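Local coordinates for protein aminotransferase (Streptomyces pactum, PDB 4ZM4) that belongs to the class-III family of pyridoxal-phosphate-dependent aminotransferases and holds its cofactor in pockets completed by a second subunit, at residues 79-93 with 310-324. The protein carries 1 engineered substitution. Residues are numbered along the deposited sequence; the frame is centred on the assembly and turned at random.
With PLP (pyridoxal-5'-phosphate), chain G.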
ATOM      1  N   VAL B  79       3.568  13.247  16.960  1.00 39.01           N
ATOM      2  CA  VAL B  79       2.857  12.583  15.887  1.00 39.21           C
ATOM      3  C   VAL B  79       2.150  11.302  16.358  1.00 38.89           C
ATOM      4  O   VAL B  79       1.040  11.029  15.915  1.00 45.50           O
ATOM      5  CB  VAL B  79       3.831  12.315  14.708  1.00 41.57           C
ATOM      6  CG1 VAL B  79       3.174  11.534  13.576  1.00 40.05           C
ATOM      7  CG2 VAL B  79       4.392  13.645  14.182  1.00 41.45           C
ATOM      8  N   LEU B  80       2.791  10.494  17.198  1.00 39.50           N
ATOM      9  CA  LEU B  80       2.092   9.372  17.883  1.00 37.53           C
ATOM     10  C   LEU B  80       0.763   9.845  18.404  1.00 35.10           C
ATOM     11  O   LEU B  80      -0.264   9.259  18.095  1.00 38.55           O
ATOM     12  CB  LEU B  80       2.914   8.785  19.070  1.00 37.74           C
ATOM     13  CG  LEU B  80       2.279   8.426  20.464  1.00 40.37           C
ATOM     14  CD1 LEU B  80       1.384   7.183  20.508  1.00 37.87           C
ATOM     15  CD2 LEU B  80       3.337   8.268  21.540  1.00 42.32           C
ATOM     16  N   ASP B  81       0.797  10.900  19.215  1.00 32.50           N
ATOM     17  CA  ASP B  81      -0.368  11.321  19.977  1.00 31.25           C
ATOM     18  C   ASP B  81      -1.524  11.701  19.088  1.00 30.31           C
ATOM     19  O   ASP B  81      -2.667  11.380  19.388  1.00 31.81           O
ATOM     20  CB  ASP B  81      -0.034  12.515  20.879  1.00 32.46           C
ATOM     21  CG  ASP B  81       0.875  12.145  22.045  1.00 34.24           C
ATOM     22  OD1 ASP B  81       1.060  10.935  22.330  1.00 33.93           O
ATOM     23  OD2 ASP B  81       1.384  13.090  22.691  1.00 35.30           O
ATOM     24  N   ALA B  82      -1.239  12.407  17.999  1.00 29.80           N
ATOM     25  CA  ALA B  82      -2.288  12.763  17.040  1.00 29.34           C
ATOM     26  C   ALA B  82      -2.912  11.504  16.391  1.00 29.23           C
ATOM     27  O   ALA B  82      -4.147  11.377  16.291  1.00 27.83           O
ATOM     28  CB  ALA B  82      -1.760  13.727  15.986  1.00 29.86           C
ATOM     29  N   VAL B  83      -2.075  10.550  16.010  1.00 28.68           N
ATOM     30  CA  VAL B  83      -2.574   9.325  15.356  1.00 27.94           C
ATOM     31  C   VAL B  83      -3.364   8.456  16.323  1.00 26.43           C
ATOM     32  O   VAL B  83      -4.460   7.996  15.994  1.00 28.01           O
ATOM     33  CB  VAL B  83      -1.434   8.529  14.716  1.00 29.53           C
ATOM     34  CG1 VAL B  83      -1.950   7.223  14.146  1.00 32.22           C
ATOM     35  CG2 VAL B  83      -0.766   9.350  13.627  1.00 30.03           C
ATOM     36  N   ALA B  84      -2.881   8.325  17.549  1.00 26.41           N
ATOM     37  CA  ALA B  84      -3.623   7.616  18.594  1.00 27.75           C
ATOM     38  C   ALA B  84      -4.971   8.261  18.921  1.00 28.59           C
ATOM     39  O   ALA B  84      -5.972   7.580  19.160  1.00 31.39           O
ATOM     40  CB  ALA B  84      -2.785   7.514  19.857  1.00 29.52           C
ATOM     41  N   ASP B  85      -5.011   9.583  18.937  1.00 29.13           N
ATOM     42  CA  ASP B  85      -6.272  10.287  19.100  1.00 27.82           C
ATOM     43  C   ASP B  85      -7.271   9.949  17.982  1.00 26.55           C
ATOM     44  O   ASP B  85      -8.461   9.830  18.224  1.00 28.58           O
ATOM     45  CB  ASP B  85      -6.027  11.789  19.125  1.00 27.55           C
ATOM     46  CG  ASP B  85      -7.294  12.572  19.396  1.00 27.42           C
ATOM     47  OD1 ASP B  85      -7.923  12.277  20.413  1.00 31.80           O
ATOM     48  OD2 ASP B  85      -7.654  13.473  18.613  1.00 27.69           O
ATOM     49  N   GLN B  86      -6.772   9.823  16.766  1.00 26.63           N
ATOM     50  CA  GLN B  86      -7.613   9.468  15.633  1.00 25.04           C
ATOM     51  C   GLN B  86      -8.178   8.059  15.731  1.00 24.02           C
ATOM     52  O   GLN B  86      -9.313   7.826  15.306  1.00 24.48           O
ATOM     53  CB  GLN B  86      -6.853   9.611  14.307  1.00 23.36           C
ATOM     54  CG  GLN B  86      -7.780   9.787  13.123  1.00 23.14           C
ATOM     55  CD  GLN B  86      -8.751  10.932  13.369  1.00 21.56           C
ATOM     56  OE1 GLN B  86      -8.334  12.038  13.658  1.00 20.67           O
ATOM     57  NE2 GLN B  86     -10.047  10.658  13.245  1.00 20.72           N
ATOM     58  N   PHE B  87      -7.398   7.142  16.298  1.00 23.69           N
ATOM     59  CA  PHE B  87      -7.887   5.786  16.571  1.00 25.71           C
ATOM     60  C   PHE B  87      -9.077   5.802  17.525  1.00 25.84           C
ATOM     61  O   PHE B  87      -9.972   4.971  17.425  1.00 26.35           O
ATOM     62  CB  PHE B  87      -6.758   4.874  17.088  1.00 26.70           C
ATOM     63  CG  PHE B  87      -5.953   4.250  15.983  1.00 30.31           C
ATOM     64  CD1 PHE B  87      -6.398   3.093  15.360  1.00 35.36           C
ATOM     65  CD2 PHE B  87      -4.802   4.844  15.518  1.00 30.74           C
ATOM     66  CE1 PHE B  87      -5.680   2.540  14.315  1.00 37.33           C
ATOM     67  CE2 PHE B  87      -4.072   4.292  14.499  1.00 30.10           C
ATOM     68  CZ  PHE B  87      -4.510   3.156  13.886  1.00 34.10           C
ATOM     69  N   ALA B  88      -9.108   6.770  18.436  1.00 25.83           N
ATOM     70  CA  ALA B  88     -10.197   6.878  19.388  1.00 26.25           C
ATOM     71  C   ALA B  88     -11.411   7.544  18.770  1.00 28.34           C
ATOM     72  O   ALA B  88     -12.518   7.396  19.300  1.00 30.62           O
ATOM     73  CB  ALA B  88      -9.739   7.640  20.621  1.00 25.54           C
ATOM     74  N   LYS B  89     -11.231   8.239  17.638  1.00 29.30           N
ATOM     75  CA  LYS B  89     -12.318   9.004  16.999  1.00 30.00           C
ATOM     76  C   LYS B  89     -12.812   8.474  15.660  1.00 30.33           C
ATOM     77  O   LYS B  89     -13.633   9.126  14.995  1.00 31.41           O
ATOM     78  CB  LYS B  89     -11.888  10.465  16.813  1.00 32.55           C
ATOM     79  CG  LYS B  89     -11.698  11.226  18.115  1.00 34.38           C
ATOM     80  CD  LYS B  89     -11.195  12.630  17.846  1.00 37.55           C
ATOM     81  CE  LYS B  89     -10.881  13.372  19.152  1.00 40.22           C
ATOM     82  NZ  LYS B  89     -10.068  14.597  18.906  1.00 41.99           N
ATOM     83  N   GLY B  90     -12.349   7.289  15.258  1.00 32.72           N
ATOM     84  CA  GLY B  90     -12.694   6.694  13.925  1.00 29.81           C
ATOM     85  C   GLY B  90     -11.511   6.865  12.980  1.00 29.76           C
ATOM     86  O   GLY B  90     -11.193   8.007  12.580  1.00 28.49           O
ATOM     87  N   HIS B  91     -10.843   5.753  12.638  1.00 27.77           N
ATOM     88  CA  HIS B  91      -9.630   5.822  11.835  1.00 28.45           C
ATOM     89  C   HIS B  91      -9.839   5.452  10.381  1.00 30.18           C
ATOM     90  O   HIS B  91      -8.998   5.770   9.553  1.00 27.78           O
ATOM     91  CB  HIS B  91      -8.498   4.996  12.422  1.00 29.73           C
ATOM     92  CG  HIS B  91      -8.805   3.543  12.595  1.00 31.54           C
ATOM     93  ND1 HIS B  91      -9.611   3.055  13.605  1.00 34.18           N
ATOM     94  CD2 HIS B  91      -8.374   2.461  11.912  1.00 33.50           C
ATOM     95  CE1 HIS B  91      -9.681   1.740  13.522  1.00 32.11           C
ATOM     96  NE2 HIS B  91      -8.947   1.354  12.497  1.00 32.99           N
ATOM     97  N   MET B  92     -10.991   4.851  10.055  1.00 31.38           N
ATOM     98  CA  MET B  92     -11.219   4.306   8.723  1.00 29.63           C
ATOM     99  C   MET B  92     -12.713   4.092   8.509  1.00 26.62           C
ATOM    100  O   MET B  92     -13.262   3.113   8.953  1.00 30.07           O
ATOM    101  CB  MET B  92     -10.455   2.995   8.603  1.00 33.60           C
ATOM    102  CG  MET B  92      -9.984   2.650   7.196  1.00 37.10           C
ATOM    103  SD  MET B  92     -11.356   2.225   6.160  1.00 46.75           S
ATOM    104  CE  MET B  92     -10.628   0.967   5.117  1.00 50.59           C
ATOM    105  N   THR B  93     -13.360   5.017   7.824  1.00 23.14           N
ATOM    106  CA  THR B  93     -14.772   4.878   7.421  1.00 22.00           C
ATOM    107  C   THR B  93     -14.999   4.822   5.899  1.00 19.97           C
ATOM    108  O   THR B  93     -16.068   4.442   5.464  1.00 18.67           O
ATOM    109  CB  THR B  93     -15.601   6.082   7.895  1.00 21.97           C
ATOM    110  OG1 THR B  93     -15.171   7.265   7.180  1.00 20.90           O
ATOM    111  CG2 THR B  93     -15.437   6.258   9.425  1.00 22.04           C
ATOM    112  N   VAL B 310      -9.161   0.744  -0.775  1.00 24.46           N
ATOM    113  CA  VAL B 310     -10.124   0.963   0.278  1.00 26.75           C
ATOM    114  C   VAL B 310      -9.522   1.811   1.411  1.00 23.38           C
ATOM    115  O   VAL B 310     -10.239   2.595   2.027  1.00 20.92           O
ATOM    116  CB  VAL B 310     -10.675  -0.407   0.807  1.00 29.51           C
ATOM    117  CG1 VAL B 310      -9.749  -1.005   1.852  1.00 31.93           C
ATOM    118  CG2 VAL B 310     -12.052  -0.246   1.396  1.00 30.03           C
ATOM    119  N   TYR B 311      -8.222   1.643   1.682  1.00 20.20           N
ATOM    120  CA  TYR B 311      -7.529   2.366   2.773  1.00 18.28           C
ATOM    121  C   TYR B 311      -6.977   3.723   2.356  1.00 16.57           C
ATOM    122  O   TYR B 311      -6.371   4.429   3.164  1.00 16.84           O
ATOM    123  CB  TYR B 311      -6.337   1.538   3.299  1.00 18.33           C
ATOM    124  CG  TYR B 311      -6.650   0.185   3.863  1.00 17.92           C
ATOM    125  CD1 TYR B 311      -7.467   0.048   4.991  1.00 18.45           C
ATOM    126  CD2 TYR B 311      -6.110  -0.957   3.310  1.00 17.30           C
ATOM    127  CE1 TYR B 311      -7.780  -1.195   5.513  1.00 18.12           C
ATOM    128  CE2 TYR B 311      -6.400  -2.202   3.834  1.00 17.68           C
ATOM    129  CZ  TYR B 311      -7.216  -2.316   4.936  1.00 18.80           C
ATOM    130  OH  TYR B 311      -7.495  -3.565   5.454  1.00 21.76           O
ATOM    131  N   ALA B 312      -7.092   4.051   1.089  1.00 15.52           N
ATOM    132  CA  ALA B 312      -6.439   5.226   0.602  1.00 15.84           C
ATOM    133  C   ALA B 312      -7.047   6.423   1.318  1.00 16.82           C
ATOM    134  O   ALA B 312      -8.249   6.573   1.340  1.00 16.92           O
ATOM    135  CB  ALA B 312      -6.560   5.339  -0.909  1.00 16.26           C
ATOM    136  N   GLY B 313      -6.189   7.279   1.871  1.00 17.57           N
ATOM    137  CA  GLY B 313      -6.652   8.503   2.494  1.00 19.37           C
ATOM    138  C   GLY B 313      -7.455   8.242   3.770  1.00 19.81           C
ATOM    139  O   GLY B 313      -8.334   8.995   4.082  1.00 19.11           O
ATOM    140  N   ASN B 314      -7.186   7.146   4.472  1.00 19.04           N
ATOM    141  CA  ASN B 314      -7.929   6.871   5.690  1.00 17.84           C
ATOM    142  C   ASN B 314      -7.602   7.923   6.737  1.00 16.99           C
ATOM    143  O   ASN B 314      -6.607   8.641   6.636  1.00 15.33           O
ATOM    144  CB  ASN B 314      -7.648   5.431   6.212  1.00 17.34           C
ATOM    145  CG  ASN B 314      -6.208   5.224   6.638  1.00 18.64           C
ATOM    146  OD1 ASN B 314      -5.818   5.540   7.784  1.00 19.08           O
ATOM    147  ND2 ASN B 314      -5.401   4.659   5.744  1.00 18.79           N
ATOM    148  N   HIS B 315      -8.421   7.992   7.779  1.00 17.67           N
ATOM    149  CA  HIS B 315      -8.368   9.123   8.706  1.00 18.01           C
ATOM    150  C   HIS B 315      -7.116   9.112   9.577  1.00 17.81           C
ATOM    151  O   HIS B 315      -6.536  10.173   9.820  1.00 17.88           O
ATOM    152  CB  HIS B 315      -9.623   9.188   9.578  1.00 19.02           C
ATOM    153  CG  HIS B 315     -10.895   8.933   8.835  1.00 18.31           C
ATOM    154  ND1 HIS B 315     -11.118   9.409   7.572  1.00 18.93           N
ATOM    155  CD2 HIS B 315     -11.991   8.204   9.164  1.00 19.25           C
ATOM    156  CE1 HIS B 315     -12.300   8.988   7.143  1.00 19.46           C
ATOM    157  NE2 HIS B 315     -12.851   8.251   8.088  1.00 19.08           N
ATOM    158  N   ALA B 316      -6.686   7.934  10.017  1.00 17.81           N
ATOM    159  CA  ALA B 316      -5.401   7.818  10.718  1.00 18.33           C
ATOM    160  C   ALA B 316      -4.235   8.288   9.862  1.00 18.91           C
ATOM    161  O   ALA B 316      -3.443   9.126  10.305  1.00 21.07           O
ATOM    162  CB  ALA B 316      -5.148   6.396  11.177  1.00 18.63           C
ATOM    163  N   ALA B 317      -4.149   7.801   8.628  1.00 18.51           N
ATOM    164  CA  ALA B 317      -3.083   8.227   7.715  1.00 19.53           C
ATOM    165  C   ALA B 317      -3.063   9.744   7.499  1.00 19.04           C
ATOM    166  O   ALA B 317      -2.000  10.370   7.567  1.00 20.22           O
ATOM    167  CB  ALA B 317      -3.213   7.534   6.354  1.00 20.44           C
ATOM    168  N   LEU B 318      -4.219  10.336   7.253  1.00 17.87           N
ATOM    169  CA  LEU B 318      -4.288  11.789   7.048  1.00 18.52           C
ATOM    170  C   LEU B 318      -4.092  12.602   8.346  1.00 19.13           C
ATOM    171  O   LEU B 318      -3.517  13.692   8.317  1.00 19.05           O
ATOM    172  CB  LEU B 318      -5.573  12.181   6.313  1.00 18.12           C
ATOM    173  CG  LEU B 318      -5.702  11.515   4.940  1.00 17.60           C
ATOM    174  CD1 LEU B 318      -6.780  12.210   4.108  1.00 18.22           C
ATOM    175  CD2 LEU B 318      -4.383  11.501   4.166  1.00 16.74           C
ATOM    176  N   ARG B 319      -4.461  12.045   9.489  1.00 20.09           N
ATOM    177  CA  ARG B 319      -4.061  12.659  10.762  1.00 20.87           C
ATOM    178  C   ARG B 319      -2.529  12.709  10.877  1.00 21.08           C
ATOM    179  O   ARG B 319      -1.945  13.709  11.328  1.00 21.44           O
ATOM    180  CB  ARG B 319      -4.691  11.901  11.940  1.00 22.58           C
ATOM    181  CG  ARG B 319      -4.582  12.613  13.284  1.00 24.49           C
ATOM    182  CD  ARG B 319      -5.416  13.891  13.344  1.00 24.72           C
ATOM    183  NE  ARG B 319      -5.206  14.577  14.607  1.00 25.36           N
ATOM    184  CZ  ARG B 319      -5.872  14.326  15.724  1.00 27.52           C
ATOM    185  NH1 ARG B 319      -6.839  13.426  15.768  1.00 29.78           N
ATOM    186  NH2 ARG B 319      -5.570  14.985  16.817  1.00 29.17           N
ATOM    187  N   ALA B 320      -1.860  11.620  10.486  1.00 21.27           N
ATOM    188  CA  ALA B 320      -0.405  11.595  10.525  1.00 19.96           C
ATOM    189  C   ALA B 320       0.192  12.664   9.585  1.00 19.19           C
ATOM    190  O   ALA B 320       1.169  13.301   9.927  1.00 17.81           O
ATOM    191  CB  ALA B 320       0.118  10.204  10.173  1.00 19.85           C
ATOM    192  N   VAL B 321      -0.394  12.840   8.401  1.00 19.12           N
ATOM    193  CA  VAL B 321       0.111  13.834   7.461  1.00 19.33           C
ATOM    194  C   VAL B 321      -0.065  15.209   8.079  1.00 20.09           C
ATOM    195  O   VAL B 321       0.861  16.020   8.059  1.00 21.29           O
ATOM    196  CB  VAL B 321      -0.587  13.762   6.075  1.00 20.53           C
ATOM    197  CG1 VAL B 321      -0.232  14.941   5.189  1.00 19.54           C
ATOM    198  CG2 VAL B 321      -0.223  12.470   5.349  1.00 21.41           C
ATOM    199  N   VAL B 322      -1.232  15.464   8.651  1.00 20.47           N
ATOM    200  CA  VAL B 322      -1.527  16.764   9.277  1.00 19.57           C
ATOM    201  C   VAL B 322      -0.593  17.084  10.440  1.00 19.51           C
ATOM    202  O   VAL B 322      -0.053  18.183  10.543  1.00 17.46           O
ATOM    203  CB  VAL B 322      -3.000  16.822   9.733  1.00 20.23           C
ATOM    204  CG1 VAL B 322      -3.239  17.992  10.710  1.00 19.48           C
ATOM    205  CG2 VAL B 322      -3.921  16.917   8.515  1.00 18.59           C
ATOM    206  N   ALA B 323      -0.392  16.115  11.314  1.00 20.34           N
ATOM    207  CA  ALA B 323       0.523  16.308  12.449  1.00 21.25           C
ATOM    208  C   ALA B 323       1.979  16.494  11.985  1.00 22.13           C
ATOM    209  O   ALA B 323       2.689  17.352  12.504  1.00 21.84           O
ATOM    210  CB  ALA B 323       0.426  15.136  13.423  1.00 21.78           C
ATOM    211  N   MET B 324       2.401  15.718  10.987  1.00 21.68           N
ATOM    212  CA  MET B 324       3.804  15.722  10.582  1.00 21.85           C
ATOM    213  C   MET B 324       4.102  16.960   9.799  1.00 20.68           C
ATOM    214  O   MET B 324       5.081  17.656  10.077  1.00 23.43           O
ATOM    215  CB  MET B 324       4.127  14.482   9.759  1.00 22.12           C
ATOM    216  CG  MET B 324       5.589  14.326   9.397  1.00 23.52           C
ATOM    217  SD  MET B 324       6.713  14.170  10.805  1.00 24.00           S
ATOM    218  CE  MET B 324       8.197  13.579   9.967  1.00 23.26           C
TER
HETATM  219  N1  PLP G 501      -9.871  -7.976  -2.860  1.00 19.82           N
HETATM  220  C2  PLP G 501     -11.177  -7.838  -2.603  1.00 20.24           C
HETATM  221  C2A PLP G 501     -11.976  -9.088  -2.529  1.00 22.28           C
HETATM  222  C3  PLP G 501     -11.783  -6.503  -2.362  1.00 22.01           C
HETATM  223  O3  PLP G 501     -13.116  -6.382  -2.088  1.00 22.76           O
HETATM  224  C4  PLP G 501     -10.899  -5.296  -2.424  1.00 22.04           C
HETATM  225  C4A PLP G 501     -11.509  -3.937  -2.313  1.00 23.97           C
HETATM  226  O4A PLP G 501     -12.760  -3.794  -2.462  1.00 26.85           O
HETATM  227  C5  PLP G 501      -9.461  -5.610  -2.724  1.00 19.43           C
HETATM  228  C6  PLP G 501      -9.051  -6.927  -2.944  1.00 19.47           C
HETATM  229  C5A PLP G 501      -8.373  -4.583  -2.836  1.00 18.35           C
HETATM  230  O4P PLP G 501      -7.774  -4.269  -1.552  1.00 16.05           O
HETATM  231  P   PLP G 501      -7.395  -2.693  -1.362  1.00 16.65           P
HETATM  232  O1P PLP G 501      -6.358  -2.483  -2.492  1.00 16.33           O
HETATM  233  O2P PLP G 501      -6.839  -2.570   0.038  1.00 15.70           O
HETATM  234  O3P PLP G 501      -8.635  -1.883  -1.667  1.00 15.01           O
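R319 lies as a knob among A82, V83, D85 and Q86, on the partly exposed side of helices 79-89 and 315-324, roughly antiparallel, with axes 8.5 Å apart at closest approach and 151° between their directions. Its chain, extended at chi1 (-168°) and bent at chi2, sets the guanidinium with one face over A82 O. At its edge, NH1 and NH2 both grip D85 OD2 end-on (3.0 Å from NH1), the carboxylate perpendicular to the guanidinium. K89 NZ takes the syn side of that oxygen, so three donors converge on it and probably favour its charge. NH1 reaches Q86 OE1 at 2.9 Å, while Q86 NE2 bonds G90 O almost straight, fixing both amide ends.

The buried side packs through small side chains: A320 CB lies 3.7 Å from V83 CG2, and A316 CB touches H91 CB (3.8 Å) and F87 CE2. Where helix 315-324 begins, A316 N donates to H91 O (3.2 Å), and T93 OG1 meets H315 NE2 at 2.7 Å at the ring edge. N314 OD1 caps this helix through A317 N. Beyond the cap, M92 CE approaches Y311 CD1 obliquely, and V310 N bonds PLP O3P at 2.8 Å, linking the pair to the phosphate. Helix 98-110 packs on Q86 and R319 through L99, and H91 NE2 and Y311 OH hydrogen-bond to G283 O and S278 OG of the second subunit.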